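Local coordinates for hypothetical protein, GDSL-like Lipase/Acylhydrolase family protein (Bacteroides uniformis, PDB 4M8K), which is of unknown function but probably hydrolyses ester bonds, as a putative lipase or acylhydrolase of the GDSL-like family, at residues 37-42 with 78-83; 87-92 with 101-106. All coordinates share one frame; numbering follows the deposited sequence.

Contact 1. Residues 37-42 with 78-83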
loop_
_atom_site.group_PDB
_atom_site.type_symbol
_atom_site.label_atom_id
_atom_site.label_comp_id
_atom_site.label_asym_id
_atom_site.label_seq_id
_atom_site.Cartn_x
_atom_site.Cartn_y
_atom_site.Cartn_z
ATOM N N VAL A 37 11.233 -6.209 4.555
ATOM C CA VAL A 37 10.839 -4.803 4.300
ATOM C C VAL A 37 12.056 -3.924 4.276
ATOM O O VAL A 37 13.066 -4.246 4.886
ATOM C CB VAL A 37 9.848 -4.319 5.385
ATOM C CG1 VAL A 37 8.547 -5.078 5.260
ATOM C CG2 VAL A 37 10.419 -4.494 6.801
ATOM N N SER A 38 11.960 -2.752 3.628
ATOM C CA SER A 38 13.025 -1.780 3.648
ATOM C C SER A 38 12.427 -0.400 3.846
ATOM O O SER A 38 11.526 -0.027 3.084
ATOM C CB SER A 38 13.775 -1.820 2.338
ATOM O OG SER A 38 14.159 -3.133 2.049
ATOM N N PRO A 39 12.921 0.349 4.821
ATOM C CA PRO A 39 13.973 0.031 5.806
ATOM C C PRO A 39 13.664 -1.207 6.668
ATOM O O PRO A 39 12.519 -1.510 6.983
ATOM C CB PRO A 39 14.023 1.273 6.688
ATOM C CG PRO A 39 13.469 2.394 5.832
ATOM C CD PRO A 39 12.464 1.749 4.939
ATOM N N ALA A 40 14.707 -1.914 7.038
ATOM C CA ALA A 40 14.573 -3.115 7.871
ATOM C C ALA A 40 13.887 -2.824 9.195
ATOM O O ALA A 40 13.182 -3.681 9.720
ATOM C CB ALA A 40 15.940 -3.746 8.123
ATOM N N ALA A 41 14.080 -1.624 9.733
ATOM C CA ALA A 41 13.447 -1.253 10.988
ATOM C C ALA A 41 11.920 -0.988 10.912
ATOM O O ALA A 41 11.274 -0.890 11.953
ATOM C CB ALA A 41 14.168 -0.039 11.587
ATOM N N ASN A 42 11.335 -0.911 9.712
ATOM C CA ASN A 42 9.908 -0.842 9.604
ATOM C C ASN A 42 9.214 -1.947 10.406
ATOM O O ASN A 42 9.561 -3.119 10.274
ATOM C CB ASN A 42 9.457 -0.944 8.115
ATOM C CG ASN A 42 9.712 0.322 7.331
ATOM O OD1 ASN A 42 10.337 1.275 7.815
ATOM N ND2 ASN A 42 9.198 0.358 6.104
ATOM N N ARG A 78 11.645 -2.560 -3.939
ATOM C CA ARG A 78 11.623 -2.259 -2.525
ATOM C C ARG A 78 10.250 -2.557 -1.993
ATOM O O ARG A 78 9.276 -2.125 -2.561
ATOM C CB ARG A 78 11.927 -0.788 -2.222
ATOM C CG ARG A 78 13.373 -0.372 -2.450
ATOM C CD ARG A 78 14.387 -1.128 -1.558
ATOM N NE ARG A 78 15.680 -0.463 -1.734
ATOM C CZ ARG A 78 16.045 0.676 -1.123
ATOM N NH1 ARG A 78 15.267 1.281 -0.223
ATOM N NH2 ARG A 78 17.230 1.203 -1.405
ATOM N N ASN A 79 10.206 -3.248 -0.858
ATOM C CA ASN A 79 8.981 -3.366 -0.066
ATOM C C ASN A 79 9.016 -2.431 1.168
ATOM O O ASN A 79 9.426 -2.839 2.276
ATOM C CB ASN A 79 8.741 -4.815 0.349
ATOM C CG ASN A 79 7.381 -4.995 1.002
ATOM O OD1 ASN A 79 6.606 -4.054 1.066
ATOM N ND2 ASN A 79 7.149 -6.168 1.601
ATOM N N ASN A 80 8.611 -1.197 0.931
ATOM C CA ASN A 80 8.497 -0.212 2.005
ATOM C C ASN A 80 7.124 -0.280 2.638
ATOM O O ASN A 80 6.234 0.503 2.331
ATOM C CB ASN A 80 8.783 1.196 1.486
ATOM C CG ASN A 80 9.079 2.172 2.599
ATOM O OD1 ASN A 80 8.582 2.020 3.726
ATOM N ND2 ASN A 80 9.885 3.176 2.302
ATOM N N SER A 81 6.972 -1.237 3.539
ATOM C CA SER A 81 5.734 -1.481 4.241
ATOM C C SER A 81 6.011 -1.457 5.728
ATOM O O SER A 81 7.066 -1.870 6.177
ATOM C CB SER A 81 5.059 -2.791 3.792
ATOM O OG SER A 81 4.692 -2.775 2.390
ATOM N N TYR A 82 5.019 -0.955 6.475
ATOM C CA TYR A 82 5.160 -0.526 7.855
ATOM C C TYR A 82 3.832 -0.712 8.583
ATOM O O TYR A 82 2.844 -0.015 8.320
ATOM C CB TYR A 82 5.591 0.931 7.879
ATOM C CG TYR A 82 6.150 1.492 9.198
ATOM C CD1 TYR A 82 5.503 1.320 10.424
ATOM C CD2 TYR A 82 7.327 2.237 9.196
ATOM C CE1 TYR A 82 6.033 1.844 11.610
ATOM C CE2 TYR A 82 7.860 2.754 10.368
ATOM C CZ TYR A 82 7.192 2.571 11.571
ATOM O OH TYR A 82 7.711 3.129 12.722
ATOM N N SER A 83 3.850 -1.610 9.568
ATOM C CA SER A 83 2.656 -1.986 10.342
ATOM C C SER A 83 2.006 -0.829 11.043
ATOM O O SER A 83 2.656 -0.059 11.721
ATOM C CB SER A 83 3.012 -2.995 11.436
ATOM O OG SER A 83 3.387 -4.190 10.870
HETATM O O HOH W 1 12.431 1.086 0.605
HETATM O O HOH W 2 12.504 -4.527 0.402
#
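Ser38 N gives a hydrogen bond to Asn79 O at 2.9 Å, the backbone link between loop 37-42 and strand 75-81, outermost in the sheet of this chain. The same oxygen takes a CA-H...O contact from Val37 CA. Ser38 O receives another from Asn80 CA at 3.2 Å.

Among the side chains, the Asn42 amide does most of the bonding. Asn42 ND2 donates to Asn80 OD1 at 3.0 Å. It also donates to Ser81 O. In both bonds ND2 stands above the carbonyl plane, on no lone pair. Asn80 OD1 lies in the Asn42 amide plane, whereas Ser81 O is tilted from it. CG of Asn42 sits anti to the carbonyl carbon (chi1 -75°), which brings ND2 between Asn80 OD1 and Ser81 O. Asn42 OD1 is 3.4 Å from Tyr82 CD2, with amide and ring planes 44° apart. With an alanine here, Asn80 OD1 and Ser81 O are likely to lose this shared donor, and the Tyr82 ring the amide beside it.

Two waters extend the join. One links Ser38 O to Arg78 NH1, which also bonds Asn108. The other links Ser38 OG to Asn79 N.

The contact is mainly polar: amides, backbone and water fasten an irregular loop to the outermost strand.

Contact 2. Residues 87-92 with 101-106; sequences VCHTGY and SFITRI
Ser101 meets His89 through a hydrogen bond of 2.9 Å between Ser101 OG and His89 ND1, and either could be the donor. The hydroxyl lies at the edge of the imidazole. Ser101 chi1 of 57° sets OG between the backbone N and the carbonyl carbon, turned to the ring. CB of Ser101 also rests 3.4 Å from Cys88 O. Within its own segment, Ser101 O accepts from Thr104 N and, on a lone pair in the carbonyl plane, from Thr104 OG1 at 2.7 Å.

Phe102 follows with an apolar contact. Val87 CG2 lies over one face of its ring, offset toward the rim, and is 4.3 Å from CD2 of Phe102. Leu26 of strand 22-27 also touches the Phe102 side chain.

Ile103 makes a CH-pi contact with His89. Ile103 CD1 is 3.7 Å from the centroid of the His89 ring, over the face, and the two side chains cross at about a right angle. The extended chain (chi2 -177°) carries CD1 out to the ring. CG2 of Ile103 packs 3.6 Å from Val87 O, a buried carbonyl oxygen with no polar partner in the model.

Thr104 brings CG2 to the edge of the imidazole, 3.7 Å from His89 CE1. Together these neighbours limit how the imidazole can turn.

The contact packs the connection from strand 75-81 to strand 114-118 against itself, with helix 146-160 beside Ile103. The parallel sheet, of strand order 2-1-3-4-5 with helices around it, is the flavodoxin-like alpha/beta/alpha fold of GDSL (SGNH) hydrolases.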
loop_
_atom_site.group_PDB
_atom_site.type_symbol
_atom_site.label_atom_id
_atom_site.label_comp_id
_atom_site.label_asym_id
_atom_site.label_seq_id
_atom_site.Cartn_x
_atom_site.Cartn_y
_atom_site.Cartn_z
ATOM N N VAL A 87 -1.830 6.682 5.804
ATOM C CA VAL A 87 -1.530 7.577 4.715
ATOM C C VAL A 87 -1.283 8.998 5.211
ATOM O O VAL A 87 -0.319 9.646 4.796
ATOM C CB VAL A 87 -2.696 7.603 3.732
ATOM C CG1 VAL A 87 -2.530 8.714 2.709
ATOM C CG2 VAL A 87 -2.811 6.243 3.059
ATOM N N CYS A 88 -2.184 9.508 6.059
ATOM C CA CYS A 88 -2.084 10.843 6.592
ATOM C C CYS A 88 -1.221 10.843 7.881
ATOM O O CYS A 88 -0.874 9.752 8.416
ATOM C CB CYS A 88 -3.482 11.475 6.846
ATOM S SG CYS A 88 -4.362 10.822 8.271
ATOM N N HIS A 89 -0.930 12.042 8.403
ATOM C CA HIS A 89 -0.080 12.155 9.614
ATOM C C HIS A 89 -0.796 11.873 10.921
ATOM O O HIS A 89 -0.158 11.851 11.955
ATOM C CB HIS A 89 0.535 13.528 9.710
ATOM C CG HIS A 89 1.440 13.885 8.578
ATOM N ND1 HIS A 89 2.415 13.046 8.105
ATOM C CD2 HIS A 89 1.550 15.032 7.866
ATOM C CE1 HIS A 89 3.091 13.650 7.153
ATOM N NE2 HIS A 89 2.602 14.866 7.001
ATOM N N THR A 90 -2.112 11.676 10.911
ATOM C CA THR A 90 -2.825 11.331 12.138
ATOM C C THR A 90 -2.836 9.836 12.369
ATOM O O THR A 90 -3.431 9.086 11.603
ATOM C CB THR A 90 -4.307 11.780 12.104
ATOM O OG1 THR A 90 -4.406 13.184 11.819
ATOM C CG2 THR A 90 -5.007 11.450 13.437
ATOM N N GLY A 91 -2.220 9.387 13.442
ATOM C CA GLY A 91 -2.323 7.967 13.796
ATOM C C GLY A 91 -3.384 7.567 14.813
ATOM O O GLY A 91 -4.318 8.311 15.101
ATOM N N TYR A 92 -3.192 6.396 15.405
ATOM C CA TYR A 92 -4.069 5.882 16.432
ATOM C C TYR A 92 -4.019 6.736 17.686
ATOM O O TYR A 92 -2.926 7.131 18.117
ATOM C CB TYR A 92 -3.688 4.420 16.782
ATOM C CG TYR A 92 -4.057 3.468 15.671
ATOM C CD1 TYR A 92 -5.351 2.956 15.572
ATOM C CD2 TYR A 92 -3.152 3.145 14.666
ATOM C CE1 TYR A 92 -5.738 2.130 14.512
ATOM C CE2 TYR A 92 -3.534 2.327 13.618
ATOM C CZ TYR A 92 -4.814 1.796 13.556
ATOM O OH TYR A 92 -5.176 0.963 12.509
ATOM N N SER A 101 4.223 8.013 8.193
ATOM C CA SER A 101 3.079 8.009 7.320
ATOM C C SER A 101 3.509 7.748 5.900
ATOM O O SER A 101 4.683 7.967 5.583
ATOM C CB SER A 101 2.341 9.337 7.454
ATOM O OG SER A 101 3.202 10.400 7.171
ATOM N N PHE A 102 2.582 7.300 5.037
ATOM C CA PHE A 102 2.972 6.906 3.669
ATOM C C PHE A 102 3.668 8.100 3.032
ATOM O O PHE A 102 4.621 7.952 2.321
ATOM C CB PHE A 102 1.791 6.510 2.795
ATOM C CG PHE A 102 1.304 5.091 2.992
ATOM C CD1 PHE A 102 1.277 4.496 4.219
ATOM C CD2 PHE A 102 0.846 4.380 1.909
ATOM C CE1 PHE A 102 0.868 3.180 4.362
ATOM C CE2 PHE A 102 0.371 3.101 2.046
ATOM C CZ PHE A 102 0.390 2.493 3.273
ATOM N N ILE A 103 3.148 9.285 3.294
ATOM C CA ILE A 103 3.599 10.495 2.589
ATOM C C ILE A 103 5.008 10.920 2.970
ATOM O O ILE A 103 5.641 11.710 2.254
ATOM C CB ILE A 103 2.585 11.645 2.719
ATOM C CG1 ILE A 103 2.348 12.040 4.181
ATOM C CG2 ILE A 103 1.272 11.276 2.026
ATOM C CD1 ILE A 103 1.285 13.122 4.286
ATOM N N THR A 104 5.544 10.327 4.015
ATOM C CA THR A 104 6.916 10.578 4.413
ATOM C C THR A 104 7.886 9.549 3.857
ATOM O O THR A 104 9.077 9.725 3.999
ATOM C CB THR A 104 7.054 10.588 5.947
ATOM O OG1 THR A 104 6.887 9.255 6.454
ATOM C CG2 THR A 104 6.004 11.503 6.570
ATOM N N ARG A 105 7.379 8.485 3.225
ATOM C CA ARG A 105 8.225 7.386 2.748
ATOM C C ARG A 105 8.367 7.282 1.251
ATOM O O ARG A 105 8.998 6.383 0.743
ATOM C CB ARG A 105 7.656 6.110 3.320
ATOM C CG ARG A 105 7.996 5.990 4.813
ATOM C CD ARG A 105 6.959 5.226 5.618
ATOM N NE ARG A 105 6.644 3.963 4.987
ATOM C CZ ARG A 105 5.481 3.345 5.028
ATOM N NH1 ARG A 105 4.460 3.818 5.718
ATOM N NH2 ARG A 105 5.350 2.237 4.360
ATOM N N ILE A 106 7.786 8.259 0.541
ATOM C CA ILE A 106 7.684 8.252 -0.915
ATOM C C ILE A 106 9.006 8.379 -1.688
ATOM O O ILE A 106 9.030 8.009 -2.839
ATOM C CB ILE A 106 6.747 9.399 -1.399
ATOM C CG1 ILE A 106 7.202 10.754 -0.885
ATOM C CG2 ILE A 106 5.319 9.146 -0.931
ATOM C CD1 ILE A 106 6.434 11.916 -1.537
#

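Overall arrangement
Contact 1 closes before contact 2 opens along the chain, and their centres lie about 14 Å apart. Contact 1 involves edge strand 75-81 of the five-stranded parallel sheet and the loop between strand 22-27 and helix 64-71. Contact 2 lies wholly in the connection from strand 75-81 to strand 114-118. Arg105 joins them: Arg105 NH2 probably bonds Asn80 O at 2.8 Å, and its guanidinium packs on Tyr82. NH2 also bonds Gly27 O. The two loop regions therefore meet at the C-terminal ends of strands 75-81 and 22-27. Enzymes of this fold usually carry their active site at this end of the sheet, so Arg105 probably helps hold the loops there together.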